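One contact in two related proteins. Structure 1 is 2-oxo-1,2-dihydroquinoline 8-monooxygenase, oxygenase component from Pseudomonas putida, which probably hydroxylates 2-oxo-1,2-dihydroquinoline at position 8, as a Rieske-type non-heme iron oxygenase that carries a [2Fe-2S] cluster: PDB 1Z03 (chain A, 1.80 Å), residues C84-V89 and H108-D113. Structure 2 is terminal oxygenase component of carbazole 1,9a-dioxygenase from Sphingomonas: PDB 3GKQ (chain B, 2.10 Å), residues C72-V77 and H96-R101. Structure 2 is superposed on structure 1 by the backbone atoms of these residues (RMSD 0.31 Å); each is numbered along its deposited sequence.

Structure 1 (1Z03); sequences CLHRGV and HGFTFD. With FES (Fe2/s2 (inorganic) cluster), chain C.
His-86 and Phe-110 are the closest backbone positions, their CA atoms 7.2 Å apart, where loop 84-89 faces strand 110-113, the middle strand of a three-stranded antiparallel sheet, and the turn leading into it. Both belong to the Rieske domain and enclose its [2Fe-2S] cluster. His-86 ND1 and His-108 ND1 bind iron FE1 at 2.1 and 2.2 Å, the edge of the His-86 ring toward the face of His-108, planes at 89°. Cys-84 SG and Cys-105 hold the other iron, completing the Rieske ligand pattern; Cys-84 SG also accepts the backbone N-H of His-86 at 3.5 Å. Phe-110 lies in an offset stack on His-86, with His-86 CB over the middle of the Phe-110 ring. Phe-112 turns its edge to Cys-84 SG, 4.1 Å from CZ. Leu-85, with CG between its backbone N and carbonyl carbon (chi1 59°), places CD1 3.7 Å from Phe-110 CE2 and CD2 beside Phe-112 CE2. Asp-391 of the second subunit accepts a hydrogen bond from His-86 NE2, so this edge of the site lies at the subunit interface.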
loop_
_atom_site.group_PDB
_atom_site.type_symbol
_atom_site.label_atom_id
_atom_site.label_comp_id
_atom_site.label_asym_id
_atom_site.label_seq_id
_atom_site.Cartn_x
_atom_site.Cartn_y
_atom_site.Cartn_z
ATOM N N CYS A 84 -13.516 17.819 13.011
ATOM C CA CYS A 84 -14.339 19.006 12.915
ATOM C C CYS A 84 -15.624 18.599 12.218
ATOM O O CYS A 84 -15.583 17.996 11.154
ATOM C CB CYS A 84 -13.636 20.083 12.099
ATOM S SG CYS A 84 -14.596 21.605 11.985
ATOM N N LEU A 85 -16.766 18.933 12.806
ATOM C CA LEU A 85 -18.038 18.567 12.201
ATOM C C LEU A 85 -18.340 19.348 10.922
ATOM O O LEU A 85 -19.281 19.018 10.199
ATOM C CB LEU A 85 -19.173 18.731 13.225
ATOM C CG LEU A 85 -19.468 20.089 13.879
ATOM C CD1 LEU A 85 -20.328 20.960 12.950
ATOM C CD2 LEU A 85 -20.220 19.851 15.186
ATOM N N HIS A 86 -17.546 20.377 10.626
ATOM C CA HIS A 86 -17.781 21.150 9.410
ATOM C C HIS A 86 -17.404 20.313 8.194
ATOM O O HIS A 86 -18.277 19.863 7.450
ATOM C CB HIS A 86 -16.956 22.440 9.394
ATOM C CG HIS A 86 -17.177 23.282 8.170
ATOM N ND1 HIS A 86 -16.166 23.989 7.557
ATOM C CD2 HIS A 86 -18.302 23.551 7.464
ATOM C CE1 HIS A 86 -16.653 24.658 6.528
ATOM N NE2 HIS A 86 -17.949 24.410 6.450
ATOM N N ARG A 87 -16.102 20.111 7.995
ATOM C CA ARG A 87 -15.627 19.342 6.854
ATOM C C ARG A 87 -14.625 18.231 7.153
ATOM O O ARG A 87 -13.790 17.868 6.313
ATOM C CB ARG A 87 -15.113 20.298 5.776
ATOM C CG ARG A 87 -16.256 21.186 5.278
ATOM C CD ARG A 87 -15.942 21.903 3.987
ATOM N NE ARG A 87 -15.801 20.984 2.863
ATOM C CZ ARG A 87 -15.624 21.384 1.611
ATOM N NH1 ARG A 87 -15.495 20.495 0.634
ATOM N NH2 ARG A 87 -15.588 22.680 1.333
ATOM N N GLY A 88 -14.738 17.696 8.368
ATOM C CA GLY A 88 -13.940 16.567 8.813
ATOM C C GLY A 88 -12.436 16.571 8.984
ATOM O O GLY A 88 -11.844 15.487 8.960
ATOM N N VAL A 89 -11.797 17.728 9.148
ATOM C CA VAL A 89 -10.353 17.711 9.346
ATOM C C VAL A 89 -10.074 17.415 10.811
ATOM O O VAL A 89 -10.945 17.598 11.657
ATOM C CB VAL A 89 -9.693 19.060 8.980
ATOM C CG1 VAL A 89 -10.042 19.430 7.559
ATOM C CG2 VAL A 89 -10.129 20.141 9.939
ATOM N N HIS A 108 -11.631 26.588 9.116
ATOM C CA HIS A 108 -12.643 27.622 8.926
ATOM C C HIS A 108 -13.132 28.243 10.226
ATOM O O HIS A 108 -14.130 28.959 10.227
ATOM C CB HIS A 108 -13.852 27.101 8.138
ATOM C CG HIS A 108 -13.504 26.451 6.831
ATOM N ND1 HIS A 108 -13.336 25.087 6.694
ATOM C CD2 HIS A 108 -13.305 26.976 5.597
ATOM C CE1 HIS A 108 -13.052 24.801 5.436
ATOM N NE2 HIS A 108 -13.025 25.930 4.750
ATOM N N GLY A 109 -12.450 27.962 11.332
ATOM C CA GLY A 109 -12.832 28.575 12.595
ATOM C C GLY A 109 -13.895 27.976 13.504
ATOM O O GLY A 109 -14.194 28.577 14.534
ATOM N N PHE A 110 -14.481 26.833 13.157
ATOM C CA PHE A 110 -15.481 26.234 14.038
ATOM C C PHE A 110 -14.834 26.061 15.406
ATOM O O PHE A 110 -13.728 25.545 15.511
ATOM C CB PHE A 110 -15.945 24.885 13.499
ATOM C CG PHE A 110 -17.057 24.986 12.500
ATOM C CD1 PHE A 110 -17.000 25.916 11.463
ATOM C CD2 PHE A 110 -18.156 24.133 12.575
ATOM C CE1 PHE A 110 -18.023 25.990 10.511
ATOM C CE2 PHE A 110 -19.188 24.200 11.624
ATOM C CZ PHE A 110 -19.119 25.129 10.592
ATOM N N THR A 111 -15.532 26.495 16.449
ATOM C CA THR A 111 -15.004 26.447 17.809
ATOM C C THR A 111 -15.875 25.628 18.754
ATOM O O THR A 111 -17.088 25.834 18.828
ATOM C CB THR A 111 -14.863 27.877 18.332
ATOM O OG1 THR A 111 -14.036 28.613 17.422
ATOM C CG2 THR A 111 -14.269 27.894 19.722
ATOM N N PHE A 112 -15.246 24.717 19.493
ATOM C CA PHE A 112 -15.980 23.836 20.395
ATOM C C PHE A 112 -15.615 23.983 21.866
ATOM O O PHE A 112 -14.468 24.278 22.218
ATOM C CB PHE A 112 -15.781 22.375 19.969
ATOM C CG PHE A 112 -15.932 22.152 18.488
ATOM C CD1 PHE A 112 -14.859 22.358 17.627
ATOM C CD2 PHE A 112 -17.169 21.799 17.945
ATOM C CE1 PHE A 112 -15.016 22.221 16.243
ATOM C CE2 PHE A 112 -17.337 21.659 16.560
ATOM C CZ PHE A 112 -16.255 21.872 15.710
ATOM N N ASP A 113 -16.613 23.761 22.717
ATOM C CA ASP A 113 -16.460 23.838 24.167
ATOM C C ASP A 113 -15.797 22.542 24.632
ATOM O O ASP A 113 -16.310 21.462 24.381
ATOM C CB ASP A 113 -17.849 23.998 24.807
ATOM C CG ASP A 113 -17.811 23.984 26.323
ATOM O OD1 ASP A 113 -18.417 23.065 26.915
ATOM O OD2 ASP A 113 -17.185 24.884 26.922
HETATM FE FE1 FES C . -14.188 23.871 8.331
HETATM FE FE2 FES C . -13.219 22.727 10.505
HETATM S S1 FES C . -14.093 24.774 10.349
HETATM S S2 FES C . -13.221 21.847 8.451
#

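Structure 2 (3GKQ); sequences CLHRGV and HGWTYR. With FES (Fe2/s2 (inorganic) cluster), chain D.
The CA atoms of His-74 and Trp-98, 7.7 Å apart, mark the nearest backbone approach between segments 72-77 and 96-101. Iron FE2 of the [2Fe-2S] cluster is bound by His-74 ND1 at 2.1 Å and His-96 ND1 at 2.0 Å, the edge of the His-74 ring toward the face of His-96, planes at 75°. Cys-72 SG and Cys-93 hold the other iron, completing the Rieske ligand pattern; Cys-72 SG also accepts the backbone N-H of His-74 at 3.6 Å. Trp-98 lies with its five-membered ring in an offset stack on His-74, with His-74 CB over the middle of the six-membered ring. Tyr-100 turns its edge to Cys-72 SG, 4.1 Å from CZ and 3.1 Å from OH, and this OH receives a hydrogen bond from Leu-73 N at 3.1 Å. Leu-73 CB lies 4.1 Å from Trp-98 CZ3, and CG, anti to the carbonyl carbon (chi1 -61°), carries CD1 beside Tyr-100 CE2. Asp-360 of the second subunit accepts a hydrogen bond from His-74 NE2, placing this edge at the subunit interface.

What differs
Both structures hold the [2Fe-2S] cluster at the same place, and the CA atoms that can be compared coincide within the error. The side chains of Cys-84(A), His-86(A), Val-89(A) and His-108(A) and their counterparts keep their positions, and the bond from His-86(A) N to Cys-84(A) SG recurs between His-74(B) N and Cys-72(B) SG. At the ring over His-86(A) and His-74(B), Phe-110(A) is exchanged for Trp-98(B). The CB atoms coincide, and CE1 of Phe-110(A) and NE1 of Trp-98(B) are 0.3 Å apart after superposition. Contact with CB of His-86(A) or His-74(B) is kept, while CZ3 and CH2 of Trp-98(B) have no counterpart in Phe-110(A) and extend the aromatic surface. Leu-85(A) and Leu-73(B) are modelled in different rotamers, chi1 59° against -61°, with CG atoms 1.7 Å apart. The place of Leu-85(A) CD1 is left in structure 2; that atom stands 2.3 Å apart from the place of Trp-98(B) CZ3 after superposition. Each leucine, Leu-85(A) and Leu-73(B), nevertheless touches both aromatic residues of its own structure. Phe-112(A) and Tyr-100(B) overlay closely, their CZ atoms 0.2 Å apart, and each ring keeps its contact with Cys-84(A) SG or Cys-72(B) SG. The OH of Tyr-100(B) is the addition: it takes a hydrogen bond from Leu-73(B) N at 3.1 Å, which Phe-112(A) has no polar atom to make. This ties the strand directly to the cluster loop and may steady the backbone next to Cys-72(B). Farther along the strand, away from the cluster, the short acidic Asp-113(A) is exchanged for the long basic Arg-101(B).

Structure 2 (3GKQ)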
loop_
_atom_site.group_PDB
_atom_site.type_symbol
_atom_site.label_atom_id
_atom_site.label_comp_id
_atom_site.label_asym_id
_atom_site.label_seq_id
_atom_site.Cartn_x
_atom_site.Cartn_y
_atom_site.Cartn_z
ATOM N N CYS B 72 -13.419 17.790 13.095
ATOM C CA CYS B 72 -14.341 18.909 12.945
ATOM C C CYS B 72 -15.617 18.455 12.230
ATOM O O CYS B 72 -15.571 17.667 11.285
ATOM C CB CYS B 72 -13.665 20.039 12.153
ATOM S SG CYS B 72 -14.609 21.593 12.031
ATOM N N LEU B 73 -16.752 18.961 12.692
ATOM C CA LEU B 73 -18.045 18.621 12.113
ATOM C C LEU B 73 -18.262 19.223 10.733
ATOM O O LEU B 73 -19.103 18.745 9.971
ATOM C CB LEU B 73 -19.164 19.102 13.038
ATOM C CG LEU B 73 -19.199 18.508 14.442
ATOM C CD1 LEU B 73 -20.325 19.160 15.239
ATOM C CD2 LEU B 73 -19.398 16.998 14.348
ATOM N N HIS B 74 -17.504 20.269 10.419
ATOM C CA HIS B 74 -17.638 20.968 9.145
ATOM C C HIS B 74 -17.180 20.172 7.921
ATOM O O HIS B 74 -18.004 19.674 7.156
ATOM C CB HIS B 74 -16.877 22.298 9.202
ATOM C CG HIS B 74 -17.096 23.173 8.008
ATOM N ND1 HIS B 74 -16.169 24.104 7.588
ATOM C CD2 HIS B 74 -18.128 23.250 7.134
ATOM C CE1 HIS B 74 -16.618 24.709 6.503
ATOM N NE2 HIS B 74 -17.805 24.210 6.207
ATOM N N ARG B 75 -15.870 20.067 7.726
ATOM C CA ARG B 75 -15.335 19.338 6.579
ATOM C C ARG B 75 -14.573 18.084 6.999
ATOM O O ARG B 75 -13.826 17.499 6.214
ATOM C CB ARG B 75 -14.437 20.260 5.744
ATOM C CG ARG B 75 -15.124 21.545 5.264
ATOM C CD ARG B 75 -16.413 21.247 4.496
ATOM N NE ARG B 75 -16.181 20.342 3.374
ATOM C CZ ARG B 75 -15.755 20.723 2.174
ATOM N NH1 ARG B 75 -15.518 22.006 1.923
ATOM N NH2 ARG B 75 -15.550 19.815 1.226
ATOM N N GLY B 76 -14.759 17.695 8.254
ATOM C CA GLY B 76 -14.136 16.491 8.769
ATOM C C GLY B 76 -12.633 16.456 8.960
ATOM O O GLY B 76 -12.066 15.368 9.036
ATOM N N VAL B 77 -11.975 17.611 9.044
ATOM C CA VAL B 77 -10.532 17.601 9.247
ATOM C C VAL B 77 -10.218 17.175 10.674
ATOM O O VAL B 77 -11.089 17.195 11.550
ATOM C CB VAL B 77 -9.892 18.989 9.003
ATOM C CG1 VAL B 77 -10.207 19.465 7.591
ATOM C CG2 VAL B 77 -10.382 19.994 10.055
ATOM N N HIS B 96 -11.767 26.683 9.299
ATOM C CA HIS B 96 -12.754 27.762 9.207
ATOM C C HIS B 96 -13.178 28.293 10.576
ATOM O O HIS B 96 -14.237 28.908 10.711
ATOM C CB HIS B 96 -14.006 27.311 8.444
ATOM C CG HIS B 96 -13.718 26.643 7.136
ATOM N ND1 HIS B 96 -13.525 25.282 7.023
ATOM C CD2 HIS B 96 -13.587 27.149 5.887
ATOM C CE1 HIS B 96 -13.289 24.979 5.757
ATOM N NE2 HIS B 96 -13.320 26.092 5.048
ATOM N N GLY B 97 -12.360 28.025 11.588
ATOM C CA GLY B 97 -12.630 28.519 12.923
ATOM C C GLY B 97 -13.868 28.081 13.683
ATOM O O GLY B 97 -14.305 28.804 14.583
ATOM N N TRP B 98 -14.463 26.939 13.340
ATOM C CA TRP B 98 -15.620 26.489 14.115
ATOM C C TRP B 98 -15.034 26.271 15.505
ATOM O O TRP B 98 -13.993 25.628 15.653
ATOM C CB TRP B 98 -16.204 25.195 13.547
ATOM C CG TRP B 98 -17.098 25.418 12.346
ATOM C CD1 TRP B 98 -16.943 26.365 11.363
ATOM C CD2 TRP B 98 -18.230 24.629 11.964
ATOM N NE1 TRP B 98 -17.906 26.204 10.393
ATOM C CE2 TRP B 98 -18.707 25.147 10.737
ATOM C CE3 TRP B 98 -18.884 23.528 12.537
ATOM C CZ2 TRP B 98 -19.810 24.600 10.073
ATOM C CZ3 TRP B 98 -19.980 22.986 11.874
ATOM C CH2 TRP B 98 -20.432 23.522 10.656
ATOM N N THR B 99 -15.697 26.818 16.518
ATOM C CA THR B 99 -15.195 26.757 17.889
ATOM C C THR B 99 -16.047 25.929 18.841
ATOM O O THR B 99 -17.247 26.157 18.974
ATOM C CB THR B 99 -15.035 28.198 18.425
ATOM O OG1 THR B 99 -14.171 28.923 17.541
ATOM C CG2 THR B 99 -14.444 28.206 19.828
ATOM N N TYR B 100 -15.400 24.973 19.508
ATOM C CA TYR B 100 -16.076 24.062 20.428
ATOM C C TYR B 100 -15.538 24.122 21.855
ATOM O O TYR B 100 -14.349 24.342 22.067
ATOM C CB TYR B 100 -15.925 22.609 19.946
ATOM C CG TYR B 100 -16.119 22.378 18.457
ATOM C CD1 TYR B 100 -15.082 22.606 17.552
ATOM C CD2 TYR B 100 -17.329 21.893 17.965
ATOM C CE1 TYR B 100 -15.250 22.346 16.184
ATOM C CE2 TYR B 100 -17.506 21.633 16.607
ATOM C CZ TYR B 100 -16.467 21.857 15.725
ATOM O OH TYR B 100 -16.650 21.585 14.387
ATOM N N ARG B 101 -16.416 23.894 22.828
ATOM C CA ARG B 101 -16.008 23.874 24.230
ATOM C C ARG B 101 -15.490 22.480 24.572
ATOM O O ARG B 101 -16.063 21.472 24.137
ATOM C CB ARG B 101 -17.189 24.192 25.154
ATOM C CG ARG B 101 -17.628 25.658 25.187
ATOM C CD ARG B 101 -18.742 25.846 26.213
ATOM N NE ARG B 101 -18.318 25.476 27.563
ATOM C CZ ARG B 101 -17.693 26.293 28.410
ATOM N NH1 ARG B 101 -17.414 27.541 28.061
ATOM N NH2 ARG B 101 -17.337 25.858 29.612
HETATM FE FE1 FES D . -13.193 22.756 10.702
HETATM FE FE2 FES D . -14.241 24.086 8.515
HETATM S S1 FES D . -14.138 24.867 10.587
HETATM S S2 FES D . -13.223 22.008 8.607
#